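Local coordinates for hypothetical membrane protein (Corynebacterium glutamicum, PDB 6JSA) that binds heme through its C-terminal HtaA domain, the part described here, and probably takes part in heme transfer during heme uptake, at residues Val5-Ala10 / Gln44-Ser49; Ile61-Ser66 / Ile83-Asn88. All coordinates share one frame; numbering follows the deposited sequence. Where two conformers were deposited one is given.

Interaction 1: residues Val5-Ala10 / Gln44-Ser49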
ATOM      1  N   VAL A   5       5.967   1.091  17.877  1.00 11.81           N
ATOM      2  CA  VAL A   5       6.037   2.251  17.002  1.00 11.30           C
ATOM      3  C   VAL A   5       5.555   3.476  17.765  1.00 11.18           C
ATOM      4  O   VAL A   5       4.476   3.465  18.373  1.00 13.11           O
ATOM      5  CB  VAL A   5       5.199   2.014  15.738  1.00 12.29           C
ATOM      6  CG1 VAL A   5       5.001   3.324  14.970  1.00 12.69           C
ATOM      7  CG2 VAL A   5       5.865   0.968  14.858  1.00 13.59           C
ATOM      8  N   THR A   6       6.361   4.533  17.752  1.00 10.95           N
ATOM      9  CA  THR A   6       5.932   5.827  18.292  1.00 11.76           C
ATOM     10  C   THR A   6       5.191   6.590  17.196  1.00 10.75           C
ATOM     11  O   THR A   6       3.969   6.756  17.260  1.00 11.04           O
ATOM     12  CB  THR A   6       7.140   6.589  18.840  1.00 12.14           C
ATOM     13  OG1 THR A   6       7.807   5.775  19.821  1.00 14.94           O
ATOM     14  CG2 THR A   6       6.690   7.891  19.485  1.00 11.61           C
ATOM     15  N   GLN A   7       5.919   7.038  16.173  1.00  9.71           N
ATOM     16  CA  GLN A   7       5.336   7.685  15.007  1.00  9.48           C
ATOM     17  C   GLN A   7       5.891   7.018  13.763  1.00  9.55           C
ATOM     18  O   GLN A   7       7.108   6.854  13.642  1.00 11.22           O
ATOM     19  CB  GLN A   7       5.724   9.162  14.946  1.00  9.78           C
ATOM     20  CG  GLN A   7       5.193   9.873  13.716  1.00  9.05           C
ATOM     21  CD  GLN A   7       3.688  10.052  13.779  1.00  8.25           C
ATOM     22  OE1 GLN A   7       3.194  10.766  14.649  1.00  9.61           O
ATOM     23  NE2 GLN A   7       2.953   9.384  12.892  1.00  8.59           N
ATOM     24  N   ALA A   8       5.009   6.663  12.831  1.00  8.15           N
ATOM     25  CA  ALA A   8       5.430   6.138  11.542  1.00  8.27           C
ATOM     26  C   ALA A   8       4.807   6.956  10.422  1.00  8.51           C
ATOM     27  O   ALA A   8       3.748   7.576  10.573  1.00  8.14           O
ATOM     28  CB  ALA A   8       5.021   4.676  11.348  1.00  9.16           C
ATOM     29  N   SER A   9       5.489   6.944   9.288  1.00  7.97           N
ATOM     30  CA  SER A   9       4.965   7.515   8.061  0.60  8.91           C
ATOM     31  C   SER A   9       5.380   6.612   6.913  1.00  8.12           C
ATOM     32  O   SER A   9       6.413   5.940   6.969  1.00  9.90           O
ATOM     33  CB  SER A   9       5.489   8.932   7.816  0.60 10.74           C
ATOM     34  OG  SER A   9       6.882   8.909   7.592  0.60 12.00           O
ATOM     35  N   ALA A  10       4.548   6.569   5.881  1.00  8.13           N
ATOM     36  CA  ALA A  10       4.862   5.793   4.697  1.00  8.29           C
ATOM     37  C   ALA A  10       4.442   6.587   3.476  1.00  7.13           C
ATOM     38  O   ALA A  10       3.528   7.419   3.533  1.00  7.99           O
ATOM     39  CB  ALA A  10       4.197   4.410   4.697  1.00  9.75           C
ATOM     40  N   GLN A  44       0.252   9.488   1.200  1.00  6.81           N
ATOM     41  CA  GLN A  44       0.999   9.791   2.415  1.00  7.23           C
ATOM     42  C   GLN A  44       0.231   9.207   3.588  1.00  7.13           C
ATOM     43  O   GLN A  44      -0.924   9.585   3.836  1.00  6.99           O
ATOM     44  CB  GLN A  44       1.158  11.305   2.582  1.00  8.23           C
ATOM     45  CG  GLN A  44       1.815  11.994   1.385  1.00  8.82           C
ATOM     46  CD  GLN A  44       3.309  11.757   1.317  1.00  9.35           C
ATOM     47  OE1 GLN A  44       3.990  11.755   2.340  1.00 11.23           O
ATOM     48  NE2 GLN A  44       3.830  11.570   0.114  1.00 10.13           N
ATOM     49  N   PHE A  45       0.868   8.290   4.298  1.00  7.20           N
ATOM     50  CA  PHE A  45       0.241   7.556   5.384  1.00  7.23           C
ATOM     51  C   PHE A  45       0.909   7.944   6.691  1.00  7.29           C
ATOM     52  O   PHE A  45       2.130   8.133   6.746  1.00  7.71           O
ATOM     53  CB  PHE A  45       0.371   6.044   5.159  1.00  7.43           C
ATOM     54  CG  PHE A  45      -0.225   5.581   3.856  1.00  7.74           C
ATOM     55  CD1 PHE A  45       0.516   5.615   2.681  1.00  8.64           C
ATOM     56  CD2 PHE A  45      -1.538   5.136   3.808  1.00  8.60           C
ATOM     57  CE1 PHE A  45      -0.038   5.205   1.479  1.00  8.76           C
ATOM     58  CE2 PHE A  45      -2.101   4.717   2.607  1.00  8.90           C
ATOM     59  CZ  PHE A  45      -1.348   4.755   1.445  1.00  8.65           C
ATOM     60  N   SER A  46       0.100   8.053   7.736  1.00  7.48           N
ATOM     61  CA  SER A  46       0.572   8.504   9.030  1.00  8.04           C
ATOM     62  C   SER A  46      -0.018   7.582  10.082  1.00  7.12           C
ATOM     63  O   SER A  46      -1.237   7.418  10.149  1.00  7.53           O
ATOM     64  CB  SER A  46       0.110   9.946   9.232  1.00  9.42           C
ATOM     65  OG  SER A  46       0.580  10.454  10.456  1.00 10.74           O
ATOM     66  N   GLY A  47       0.839   6.955  10.892  1.00  7.30           N
ATOM     67  CA  GLY A  47       0.368   5.981  11.855  1.00  7.88           C
ATOM     68  C   GLY A  47       1.151   6.041  13.149  1.00  8.50           C
ATOM     69  O   GLY A  47       2.291   6.508  13.199  1.00  9.20           O
ATOM     70  N   ASN A  48       0.518   5.543  14.209  1.00  9.17           N
ATOM     71  CA  ASN A  48       1.213   5.480  15.491  1.00  9.83           C
ATOM     72  C   ASN A  48       1.088   4.113  16.155  1.00 10.66           C
ATOM     73  O   ASN A  48       1.123   4.006  17.384  1.00 11.43           O
ATOM     74  CB  ASN A  48       0.821   6.620  16.435  1.00 11.39           C
ATOM     75  CG  ASN A  48      -0.639   6.603  16.805  1.00 12.17           C
ATOM     76  OD1 ASN A  48      -1.388   5.695  16.427  1.00 12.60           O
ATOM     77  ND2 ASN A  48      -1.059   7.612  17.564  1.00 13.01           N
ATOM     78  N   SER A  49       0.961   3.052  15.365  1.00 11.41           N
ATOM     79  CA  SER A  49       0.853   1.721  15.937  1.00 13.12           C
ATOM     80  C   SER A  49       1.680   0.720  15.142  1.00 12.12           C
ATOM     81  O   SER A  49       2.081   0.955  13.999  1.00 12.05           O
ATOM     82  CB  SER A  49      -0.592   1.240  16.048  1.00 16.34           C
ATOM     83  OG  SER A  49      -1.104   0.959  14.771  1.00 18.21           O
TER
HETATM   84  O   HOH W   1       4.246  10.389   4.674  1.00 22.85           O

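Interaction 2: residues Ile61-Ser66 / Ile83-Asn88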
ATOM      1  N   ILE A  61       4.135  -2.411  10.631  1.00 11.59           N
ATOM      2  CA  ILE A  61       3.880  -0.982  10.750  1.00 11.55           C
ATOM      3  C   ILE A  61       2.484  -0.752  10.175  1.00 10.87           C
ATOM      4  O   ILE A  61       2.253  -0.998   8.983  1.00 10.59           O
ATOM      5  CB  ILE A  61       4.919  -0.155   9.973  1.00 13.69           C
ATOM      6  CG1 ILE A  61       6.342  -0.722  10.132  1.00 16.00           C
ATOM      7  CG2 ILE A  61       4.840   1.309  10.388  1.00 13.58           C
ATOM      8  CD1 ILE A  61       6.904  -0.569  11.510  1.00 16.65           C
ATOM      9  N   ASN A  62       1.555  -0.298  11.013  1.00 12.11           N
ATOM     10  CA  ASN A  62       0.145  -0.209  10.653  1.00 12.85           C
ATOM     11  C   ASN A  62      -0.286   1.232  10.418  1.00 11.45           C
ATOM     12  O   ASN A  62       0.078   2.133  11.184  1.00 12.40           O
ATOM     13  CB  ASN A  62      -0.734  -0.779  11.767  1.00 15.40           C
ATOM     14  CG  ASN A  62      -0.591  -2.265  11.910  1.00 20.13           C
ATOM     15  OD1 ASN A  62      -1.138  -3.027  11.112  1.00 22.02           O
ATOM     16  ND2 ASN A  62       0.131  -2.696  12.935  1.00 21.82           N
ATOM     17  N   PHE A  63      -1.102   1.436   9.382  1.00  9.49           N
ATOM     18  CA  PHE A  63      -1.609   2.764   9.075  1.00  8.73           C
ATOM     19  C   PHE A  63      -3.118   2.740   8.900  1.00  9.05           C
ATOM     20  O   PHE A  63      -3.654   1.811   8.284  1.00 11.00           O
ATOM     21  CB  PHE A  63      -0.972   3.297   7.786  1.00  8.76           C
ATOM     22  CG  PHE A  63       0.519   3.413   7.876  1.00  8.46           C
ATOM     23  CD1 PHE A  63       1.100   4.565   8.380  1.00  8.39           C
ATOM     24  CD2 PHE A  63       1.343   2.360   7.498  1.00  8.63           C
ATOM     25  CE1 PHE A  63       2.472   4.678   8.493  1.00  9.22           C
ATOM     26  CE2 PHE A  63       2.717   2.469   7.613  1.00  9.93           C
ATOM     27  CZ  PHE A  63       3.277   3.631   8.108  1.00  9.52           C
ATOM     28  N   PRO A  64      -3.823   3.744   9.408  1.00  7.51           N
ATOM     29  CA  PRO A  64      -5.244   3.903   9.090  1.00  7.26           C
ATOM     30  C   PRO A  64      -5.374   4.638   7.758  1.00  7.34           C
ATOM     31  O   PRO A  64      -4.388   5.050   7.146  1.00  8.15           O
ATOM     32  CB  PRO A  64      -5.729   4.788  10.234  1.00  7.56           C
ATOM     33  CG  PRO A  64      -4.566   5.723  10.416  1.00  8.71           C
ATOM     34  CD  PRO A  64      -3.322   4.881  10.206  1.00  8.66           C
ATOM     35  N   GLY A  65      -6.615   4.806   7.319  1.00  7.07           N
ATOM     36  CA  GLY A  65      -6.893   5.638   6.169  1.00  7.43           C
ATOM     37  C   GLY A  65      -7.211   4.830   4.922  1.00  7.01           C
ATOM     38  O   GLY A  65      -6.814   3.670   4.765  1.00  7.44           O
ATOM     39  N   SER A  66      -7.924   5.477   4.006  1.00  7.28           N
ATOM     40  CA  SER A  66      -8.342   4.827   2.774  1.00  7.76           C
ATOM     41  C   SER A  66      -8.158   5.737   1.567  1.00  7.42           C
ATOM     42  O   SER A  66      -8.216   6.969   1.662  1.00  7.28           O
ATOM     43  CB  SER A  66      -9.794   4.362   2.856  1.00  9.80           C
ATOM     44  OG  SER A  66     -10.648   5.445   3.127  1.00 11.25           O
ATOM     45  N   ILE A  83      -3.484   0.137   5.264  1.00  7.21           N
ATOM     46  CA  ILE A  83      -2.278  -0.531   4.785  1.00  7.40           C
ATOM     47  C   ILE A  83      -1.378  -0.897   5.958  1.00  8.01           C
ATOM     48  O   ILE A  83      -1.375  -0.246   7.015  1.00  9.13           O
ATOM     49  CB  ILE A  83      -1.509   0.256   3.707  1.00  9.18           C
ATOM     50  CG1 ILE A  83      -0.782   1.456   4.305  1.00  9.67           C
ATOM     51  CG2 ILE A  83      -2.417   0.645   2.558  1.00  9.78           C
ATOM     52  CD1 ILE A  83       0.347   1.945   3.406  1.00 10.62           C
ATOM     53  N   GLU A  84      -0.609  -1.963   5.766  1.00  7.49           N
ATOM     54  CA  GLU A  84       0.322  -2.469   6.762  1.00  8.03           C
ATOM     55  C   GLU A  84       1.571  -2.926   6.029  1.00  8.16           C
ATOM     56  O   GLU A  84       1.477  -3.643   5.026  1.00  8.90           O
ATOM     57  CB  GLU A  84      -0.290  -3.649   7.526  1.00  9.02           C
ATOM     58  CG  GLU A  84       0.693  -4.423   8.382  1.00 11.10           C
ATOM     59  CD  GLU A  84       0.049  -5.612   9.059  1.00 12.94           C
ATOM     60  OE1 GLU A  84      -1.202  -5.708   9.048  1.00 14.05           O
ATOM     61  OE2 GLU A  84       0.795  -6.457   9.597  1.00 14.20           O
ATOM     62  N   ILE A  85       2.729  -2.474   6.499  1.00  8.25           N
ATOM     63  CA  ILE A  85       4.019  -2.975   6.044  1.00  9.04           C
ATOM     64  C   ILE A  85       4.485  -4.012   7.054  1.00  9.33           C
ATOM     65  O   ILE A  85       4.734  -3.689   8.219  1.00  9.56           O
ATOM     66  CB  ILE A  85       5.042  -1.836   5.931  1.00  9.61           C
ATOM     67  CG1 ILE A  85       4.583  -0.806   4.893  1.00 10.16           C
ATOM     68  CG2 ILE A  85       6.406  -2.393   5.579  1.00 10.40           C
ATOM     69  CD1 ILE A  85       5.400   0.464   4.899  1.00 10.71           C
ATOM     70  N   SER A  86       4.594  -5.257   6.617  1.00  9.94           N
ATOM     71  CA  SER A  86       5.091  -6.345   7.441  1.00 10.72           C
ATOM     72  C   SER A  86       6.419  -6.803   6.858  1.00 11.05           C
ATOM     73  O   SER A  86       6.562  -6.899   5.637  1.00 12.32           O
ATOM     74  CB  SER A  86       4.082  -7.493   7.436  1.00 13.44           C
ATOM     75  OG  SER A  86       4.469  -8.532   8.304  1.00 15.21           O
ATOM     76  N   PHE A  87       7.403  -7.056   7.720  1.00 11.09           N
ATOM     77  CA  PHE A  87       8.702  -7.485   7.227  1.00 11.66           C
ATOM     78  C   PHE A  87       9.284  -8.577   8.108  1.00 12.24           C
ATOM     79  O   PHE A  87       9.043  -8.633   9.314  1.00 12.21           O
ATOM     80  CB  PHE A  87       9.706  -6.329   7.022  1.00 11.99           C
ATOM     81  CG  PHE A  87      10.045  -5.558   8.277  1.00 12.56           C
ATOM     82  CD1 PHE A  87       9.314  -4.432   8.642  1.00 13.70           C
ATOM     83  CD2 PHE A  87      11.129  -5.929   9.066  1.00 13.19           C
ATOM     84  CE1 PHE A  87       9.645  -3.715   9.788  1.00 13.62           C
ATOM     85  CE2 PHE A  87      11.458  -5.214  10.205  1.00 13.49           C
ATOM     86  CZ  PHE A  87      10.718  -4.107  10.563  1.00 13.61           C
ATOM     87  N   ASN A  88      10.043  -9.451   7.462  1.00 13.29           N
ATOM     88  CA  ASN A  88      10.814 -10.505   8.122  0.54 15.02           C
ATOM     89  C   ASN A  88      12.165 -10.488   7.415  1.00 14.81           C
ATOM     90  O   ASN A  88      12.265 -10.943   6.271  1.00 15.29           O
ATOM     91  CB  ASN A  88      10.144 -11.865   7.959  0.54 17.49           C
ATOM     92  CG  ASN A  88       8.836 -11.978   8.719  0.54 19.72           C
ATOM     93  OD1 ASN A  88       7.780 -11.581   8.229  0.54 20.29           O
ATOM     94  ND2 ASN A  88       8.898 -12.550   9.915  0.54 20.74           N
TER
HETATM   95  O   HOH W   2      -3.990   2.992   5.075  1.00  8.43           O

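Interaction 1: residues Val5-Ala10 / Gln44-Ser49
The ring of Phe45 meets Ala10 with its edge: Ala10 O lies near the ring plane, 3.6 Å from CD1. Phe45 CG stands anti to its own carbonyl carbon (chi1 -58°), and Phe45 CB lies 4.2 Å from Ala10 CB. The side-chain amide of Gln7 is a second flat group in the contact. Its NE2 hydrogen points in the amide plane at Ala8 O, 3.0 Å from NE2, in a nearly straight bond. Gly47 O is just as near NE2, but the angle is too poor for a bond. The Gln7 chain bends at chi2 (70°), which brings CD round toward the 44-49 segment although CB points away from it. Ala8 O takes two donors, Gln7 NE2 and Gly47 N, from opposite faces of its carbonyl plane.

The backbones form an antiparallel ladder. Ala8 and Gly47 form one hydrogen-bonded pair, with a short bond of 2.7 Å from Ala8 N to Gly47 O; Ala10 and Phe45 form the other. Between them Ser9 and Ser46 make a non-hydrogen-bonded pair, where Ser9 CA comes to 3.2 Å from Phe45 O in a CA-H...O contact. One water donates to both Ala10 O and Gln44 OE1. Beyond the ladder, where the chain turns at Thr6 and Gln7, the contacts are non-bonded: Asn48 CB lies 3.3 Å from Thr6 O, and Val5 packs its CB and methyls on Ser49 O.

Ala8, Ala10 and Phe45 face the protein interior, whereas Ser9 and Ser46 are on the other face of the sheet. The contact joins two strands of the beta-rich HtaA domain, away from the heme site. Strand 3-12 is flanked on its second edge by strand 159-165, through backbone bonds such as Ser9 to Ser162. The buried side chains pack on Ile61, Phe63, Ile83 and Ile85.

Interaction 2: residues Ile61-Ser66 / Ile83-Asn88
Phe63 and Ile83 meet where two antiparallel beta strands of the HtaA domain, 58-62 and 76-88, pair and then part. The tight portion is the buried face carrying Ile61 and Ile85, CB to CB 4.4 Å; their backbones form a hydrogen-bonded pair, Ile61 N reaching Ile85 O at 2.8 Å and Ile85 N returning to Ile61 O within that carbonyl's plane. At one end, Phe63 CD2 packs 3.9 Å from Ile83 CG1, and Phe63 CE2 lies 4.3 Å from Ile85 CD1. At the other, Ile61 CG1 grazes the edge of the Phe87 ring. Phe161 covers both Ile61 and Ile85.

The opposite face is polar and partly exposed. Asn62 and Glu84 lie side by side. Glu84 CG is anti to its backbone N (chi1 168°), with the chain beyond extended; its carboxylate bonds to Ser60 OG and forms a salt bridge with Arg112. Past Phe63 the strands separate and a water takes over, accepting from Ile83 N and lying 2.9 Å from Gly65 O. The last direct bond before the water-bridged part is Phe63 N to Ile83 O, 2.9 Å long, the donor nearly in line with the C=O bond.

How the interactions relate
Interaction 1 is partly buried and interaction 2 is the more central, but both supply residues to the same interior. Strands 42-53 and 58-62 follow each other in the chain and pair in the sheet, with a probable hydrogen bond from Asn62 N to Ser49 O between the two contacts. Packing is close as well: Ala8 CB touches Ile61 CG2 at 3.5 Å, and Phe63 CD1 lies as close to Gly47 N. Chemistry follows position. Interaction 1 sends mostly small side chains inward, with Phe45 the large one, whereas interaction 2 adds isoleucines and Phe63; the outer faces carry serines in the first and an Asn-Glu pair in the second.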